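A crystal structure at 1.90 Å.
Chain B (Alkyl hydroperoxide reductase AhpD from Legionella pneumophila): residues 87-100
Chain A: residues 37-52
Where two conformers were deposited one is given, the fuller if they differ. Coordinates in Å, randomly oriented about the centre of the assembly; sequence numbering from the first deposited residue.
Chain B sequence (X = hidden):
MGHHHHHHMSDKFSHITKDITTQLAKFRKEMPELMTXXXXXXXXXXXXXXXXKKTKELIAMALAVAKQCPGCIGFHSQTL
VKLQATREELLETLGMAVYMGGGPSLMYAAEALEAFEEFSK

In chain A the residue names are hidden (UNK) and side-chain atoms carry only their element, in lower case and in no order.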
# COMPACT_ATOMS: atom_id res chain seq x y z
N ARG B 87 7.87 5.92 -26.71
CA ARG B 87 8.56 6.46 -25.56
C ARG B 87 7.79 7.61 -24.92
O ARG B 87 7.66 7.66 -23.69
CB ARG B 87 9.95 6.91 -26.00
CG ARG B 87 10.89 7.27 -24.88
CD ARG B 87 12.18 7.81 -25.45
NE ARG B 87 13.13 8.16 -24.39
CZ ARG B 87 13.96 7.30 -23.80
NH1 ARG B 87 13.99 6.03 -24.15
NH2 ARG B 87 14.77 7.74 -22.85
N GLU B 88 7.25 8.52 -25.76
CA GLU B 88 6.50 9.66 -25.27
C GLU B 88 5.19 9.26 -24.58
O GLU B 88 4.85 9.85 -23.55
CB GLU B 88 6.22 10.67 -26.37
CG GLU B 88 5.46 11.92 -25.89
CD GLU B 88 6.20 12.76 -24.86
OE1 GLU B 88 7.43 12.68 -24.75
OE2 GLU B 88 5.54 13.59 -24.16
N GLU B 89 4.47 8.27 -25.11
CA GLU B 89 3.30 7.73 -24.42
C GLU B 89 3.68 7.14 -23.05
O GLU B 89 3.00 7.39 -22.07
CB GLU B 89 2.56 6.69 -25.26
CG GLU B 89 1.89 7.28 -26.50
CD GLU B 89 1.46 6.22 -27.51
OE1 GLU B 89 2.11 5.15 -27.65
OE2 GLU B 89 0.48 6.50 -28.22
N LEU B 90 4.79 6.39 -22.99
CA LEU B 90 5.25 5.87 -21.71
C LEU B 90 5.59 6.99 -20.72
O LEU B 90 5.11 6.97 -19.57
CB LEU B 90 6.48 4.98 -21.90
CG LEU B 90 7.17 4.53 -20.63
CD1 LEU B 90 6.25 3.58 -19.88
CD2 LEU B 90 8.51 3.86 -20.89
N LEU B 91 6.38 7.98 -21.15
CA LEU B 91 6.75 9.08 -20.28
C LEU B 91 5.53 9.79 -19.73
O LEU B 91 5.51 10.17 -18.57
CB LEU B 91 7.64 10.09 -21.01
CG LEU B 91 9.05 9.59 -21.38
CD1 LEU B 91 9.76 10.66 -22.19
CD2 LEU B 91 9.85 9.21 -20.15
N GLU B 92 4.52 10.02 -20.57
CA GLU B 92 3.33 10.73 -20.11
C GLU B 92 2.53 9.92 -19.08
O GLU B 92 1.97 10.47 -18.13
CB GLU B 92 2.47 11.17 -21.29
CG GLU B 92 3.19 12.25 -22.10
CD GLU B 92 2.38 12.84 -23.23
OE1 GLU B 92 1.13 12.70 -23.19
OE2 GLU B 92 3.00 13.43 -24.16
N THR B 93 2.49 8.61 -19.26
CA THR B 93 1.89 7.72 -18.29
C THR B 93 2.66 7.72 -16.97
O THR B 93 2.06 7.77 -15.89
CB THR B 93 1.77 6.29 -18.85
OG1 THR B 93 1.10 6.35 -20.12
CG2 THR B 93 0.97 5.46 -17.94
N LEU B 94 3.99 7.69 -17.05
CA LEU B 94 4.81 7.77 -15.83
C LEU B 94 4.63 9.09 -15.09
O LEU B 94 4.60 9.13 -13.85
CB LEU B 94 6.29 7.53 -16.16
CG LEU B 94 6.56 6.13 -16.76
CD1 LEU B 94 8.03 5.96 -17.15
CD2 LEU B 94 6.13 5.03 -15.81
N GLY B 95 4.44 10.18 -15.83
CA GLY B 95 4.16 11.46 -15.22
C GLY B 95 2.91 11.44 -14.36
O GLY B 95 2.86 12.03 -13.28
N MET B 96 1.88 10.76 -14.84
CA MET B 96 0.63 10.63 -14.07
C MET B 96 0.86 9.81 -12.79
O MET B 96 0.36 10.16 -11.74
CB MET B 96 -0.46 9.99 -14.91
CG MET B 96 -1.02 10.92 -15.99
SD MET B 96 -1.68 12.45 -15.32
CE MET B 96 -2.99 11.89 -14.25
N ALA B 97 1.67 8.76 -12.87
CA ALA B 97 2.04 8.00 -11.71
C ALA B 97 2.77 8.87 -10.67
O ALA B 97 2.51 8.74 -9.47
CB ALA B 97 2.92 6.80 -12.09
N VAL B 98 3.66 9.74 -11.11
CA VAL B 98 4.39 10.61 -10.18
C VAL B 98 3.46 11.62 -9.50
O VAL B 98 3.53 11.85 -8.30
CB VAL B 98 5.57 11.32 -10.87
CG1 VAL B 98 6.22 12.31 -9.92
CG2 VAL B 98 6.60 10.28 -11.31
N TYR B 99 2.57 12.21 -10.27
CA TYR B 99 1.57 13.07 -9.73
C TYR B 99 0.73 12.37 -8.63
O TYR B 99 0.44 12.98 -7.60
CB TYR B 99 0.70 13.61 -10.88
CG TYR B 99 -0.70 14.07 -10.52
CD1 TYR B 99 -0.92 15.00 -9.52
CD2 TYR B 99 -1.79 13.65 -11.28
CE1 TYR B 99 -2.21 15.44 -9.22
CE2 TYR B 99 -3.07 14.09 -11.00
CZ TYR B 99 -3.28 14.98 -9.98
OH TYR B 99 -4.56 15.38 -9.70
N MET B 100 0.39 11.10 -8.83
CA MET B 100 -0.45 10.35 -7.90
C MET B 100 0.35 9.54 -6.88
O MET B 100 -0.21 8.77 -6.13
CB MET B 100 -1.35 9.37 -8.68
CG MET B 100 -2.29 10.07 -9.65
SD MET B 100 -3.55 10.81 -8.66
CE MET B 100 -4.60 9.46 -8.07
N UNK A 37 3.92 24.41 -5.80
CA UNK A 37 4.74 23.29 -6.30
C UNK A 37 3.89 22.10 -6.72
O UNK A 37 4.05 21.56 -7.80
N UNK A 38 2.96 21.71 -5.85
CA UNK A 38 2.07 20.60 -6.16
C UNK A 38 1.24 20.88 -7.43
O UNK A 38 1.13 20.02 -8.30
c UNK A 38 -1.26 16.89 -5.96
c UNK A 38 0.27 19.10 -5.29
c UNK A 38 1.12 20.29 -5.01
c UNK A 38 -1.02 19.24 -5.75
c UNK A 38 -1.78 18.15 -6.07
c UNK A 38 0.04 16.71 -5.55
c UNK A 38 0.81 17.82 -5.20
N UNK A 39 0.67 22.08 -7.54
CA UNK A 39 -0.07 22.49 -8.75
C UNK A 39 0.78 22.44 -10.00
O UNK A 39 0.27 22.05 -11.02
c UNK A 39 -0.65 23.92 -8.63
o UNK A 39 -1.72 23.92 -7.72
N UNK A 40 2.03 22.88 -9.92
CA UNK A 40 2.94 22.81 -11.05
C UNK A 40 3.18 21.37 -11.50
O UNK A 40 3.16 21.08 -12.70
c UNK A 40 4.28 23.48 -10.74
o UNK A 40 4.09 24.86 -10.53
N UNK A 41 3.39 20.47 -10.54
CA UNK A 41 3.47 19.05 -10.86
C UNK A 41 2.18 18.55 -11.50
O UNK A 41 2.22 17.89 -12.53
c UNK A 41 3.97 16.05 -8.37
c UNK A 41 3.75 16.71 -9.74
c UNK A 41 3.80 18.23 -9.61
c UNK A 41 4.83 16.26 -10.71
N UNK A 42 1.03 18.87 -10.90
CA UNK A 42 -0.24 18.38 -11.43
C UNK A 42 -0.50 18.87 -12.85
O UNK A 42 -0.97 18.09 -13.70
c UNK A 42 -1.40 18.77 -10.52
N UNK A 43 -0.22 20.14 -13.11
CA UNK A 43 -0.44 20.71 -14.45
C UNK A 43 0.48 20.08 -15.49
O UNK A 43 0.04 19.77 -16.59
c UNK A 43 -1.27 22.96 -13.62
c UNK A 43 -0.22 22.23 -14.44
n UNK A 43 -1.81 25.14 -12.69
c UNK A 43 -0.91 24.44 -13.37
o UNK A 43 0.17 24.94 -13.74
N UNK A 44 1.74 19.88 -15.14
CA UNK A 44 2.70 19.25 -16.04
C UNK A 44 2.29 17.81 -16.32
O UNK A 44 2.37 17.38 -17.47
c UNK A 44 4.09 19.27 -15.47
N UNK A 45 1.80 17.10 -15.31
CA UNK A 45 1.41 15.72 -15.49
C UNK A 45 0.17 15.53 -16.35
O UNK A 45 0.09 14.57 -17.12
c UNK A 45 1.19 15.05 -14.14
N UNK A 46 -0.81 16.42 -16.21
CA UNK A 46 -2.13 16.27 -16.85
C UNK A 46 -2.32 17.03 -18.16
O UNK A 46 -3.36 16.88 -18.79
c UNK A 46 -3.26 16.73 -15.91
c UNK A 46 -3.33 15.85 -14.68
o UNK A 46 -2.99 18.09 -15.54
N UNK A 47 -1.33 17.78 -18.58
CA UNK A 47 -1.47 18.55 -19.82
C UNK A 47 -1.58 17.64 -21.05
O UNK A 47 -1.04 16.52 -21.09
c UNK A 47 1.02 18.87 -20.33
c UNK A 47 3.51 19.30 -20.24
c UNK A 47 2.12 19.92 -20.43
n UNK A 47 3.81 18.28 -21.29
c UNK A 47 -0.31 19.52 -20.00
N UNK A 48 -2.29 18.13 -22.06
CA UNK A 48 -2.44 17.41 -23.33
C UNK A 48 -1.07 17.15 -23.99
O UNK A 48 -0.22 18.02 -24.01
c UNK A 48 -4.75 17.97 -24.17
o UNK A 48 -5.49 18.91 -23.82
c UNK A 48 -3.29 18.23 -24.30
o UNK A 48 -5.17 16.82 -24.40
N UNK A 49 -0.88 15.95 -24.50
CA UNK A 49 0.32 15.61 -25.22
C UNK A 49 0.05 14.44 -26.12
O UNK A 49 -1.00 14.38 -26.76
N UNK A 50 0.96 13.49 -26.16
CA UNK A 50 0.72 12.23 -26.85
C UNK A 50 -0.51 11.54 -26.28
O UNK A 50 -1.23 10.86 -27.00
c UNK A 50 1.94 11.31 -26.74
N UNK A 51 -0.75 11.71 -24.98
CA UNK A 51 -2.01 11.25 -24.42
C UNK A 51 -2.88 12.46 -24.20
O UNK A 51 -2.41 13.47 -23.70
c UNK A 51 -1.76 10.49 -23.12
c UNK A 51 -0.81 9.28 -23.24
c UNK A 51 -1.30 8.27 -24.26
c UNK A 51 -0.65 8.63 -21.89
N UNK A 52 -4.15 12.38 -24.56
CA UNK A 52 -5.02 13.55 -24.30
C UNK A 52 -5.44 13.61 -22.82
O UNK A 52 -5.19 12.68 -22.06
c UNK A 52 -7.17 12.52 -25.19
o UNK A 52 -7.22 11.78 -24.18
c UNK A 52 -6.18 13.66 -25.28
o UNK A 52 -7.89 12.33 -26.18
O HOH W 1 2.21 13.00 -17.69

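Position 37 has no side-chain atoms and lies beyond reach of chain B: Gly A37. At 38 one carbon leads to a six-carbon ring whose far end approaches Tyr B99. This is Phe A38; its CZ lies 3.7 Å from CE1 of Tyr B99, at the edge of the tyrosine ring, with the planes at 46°. Positions 39 and 40 each carry one carbon and one oxygen and touch nothing on chain B; serine fits both, Ser A39 and Ser A40.

Position 41 has four carbons forked at the second, aimed at the end of the chain B helix. It is Leu A41, whose CD1 comes within 4.3 Å of Val B98 CG1. Position 42 holds a single carbon, 3.7 Å from CB to Tyr B99 CE1: Ala A42. At 43 three carbons end in an oxygen and a nitrogen, far from chain B, giving Gln A43. Position 44, one carbon and no contact, is Ala A44.

Position 45, again one carbon, points at chain B, its CB 3.6 Å from both Gly B95 O and Tyr B99 CB. It is Ala A45, and its CA lies 5.1 Å from the CA of Gly B95, two small residues where the helices pass. Position 46 branches at its first carbon into oxygen and carbon, beside Met B96 and Tyr B99: Thr A46. Its OG1 donates to Ala A42 O (2.7 Å), while CG2 sits 3.8 Å from Met B96 SD.

Position 47, four carbons in a row ending in nitrogen, is Lys A47, where the chain leaves helical geometry. Position 48, two carbons with two oxygens on the second, has no contact: Asp A48. Position 49 lacks a side chain; an ideal CB would clash with Glu B92 OE2 at 2.4 Å, and the residue is Gly A49. Position 50 has one carbon, its CB 3.7 Å from Glu B88 CG: Ala A50. Position 51, four carbons forked at the second, reaches Glu B89 and Thr B93; it is Leu A51, with CD1 3.4 Å from Thr B93 OG1. Position 52, two carbons and two oxygens, turns away and caps a helix just beyond: Asp A52.

The contact pairs two devices. Along nearly antiparallel helices (152°, 8.6 Å apart), Tyr B99 fits as a knob among Phe A38, Ala A42, Ala A45 and Thr A46. Past the end of the chain A helix, the carboxylate of Glu B92 grips two backbone N-H groups of the loop: Ala A50 N donates to OE2 (2.9 Å) and Leu A51 N to OE1 (2.8 Å). Between them, one water donates to Ala A45 O and Glu B92 O.

Chain A 37-52: GFSSLAQAATKDGALD
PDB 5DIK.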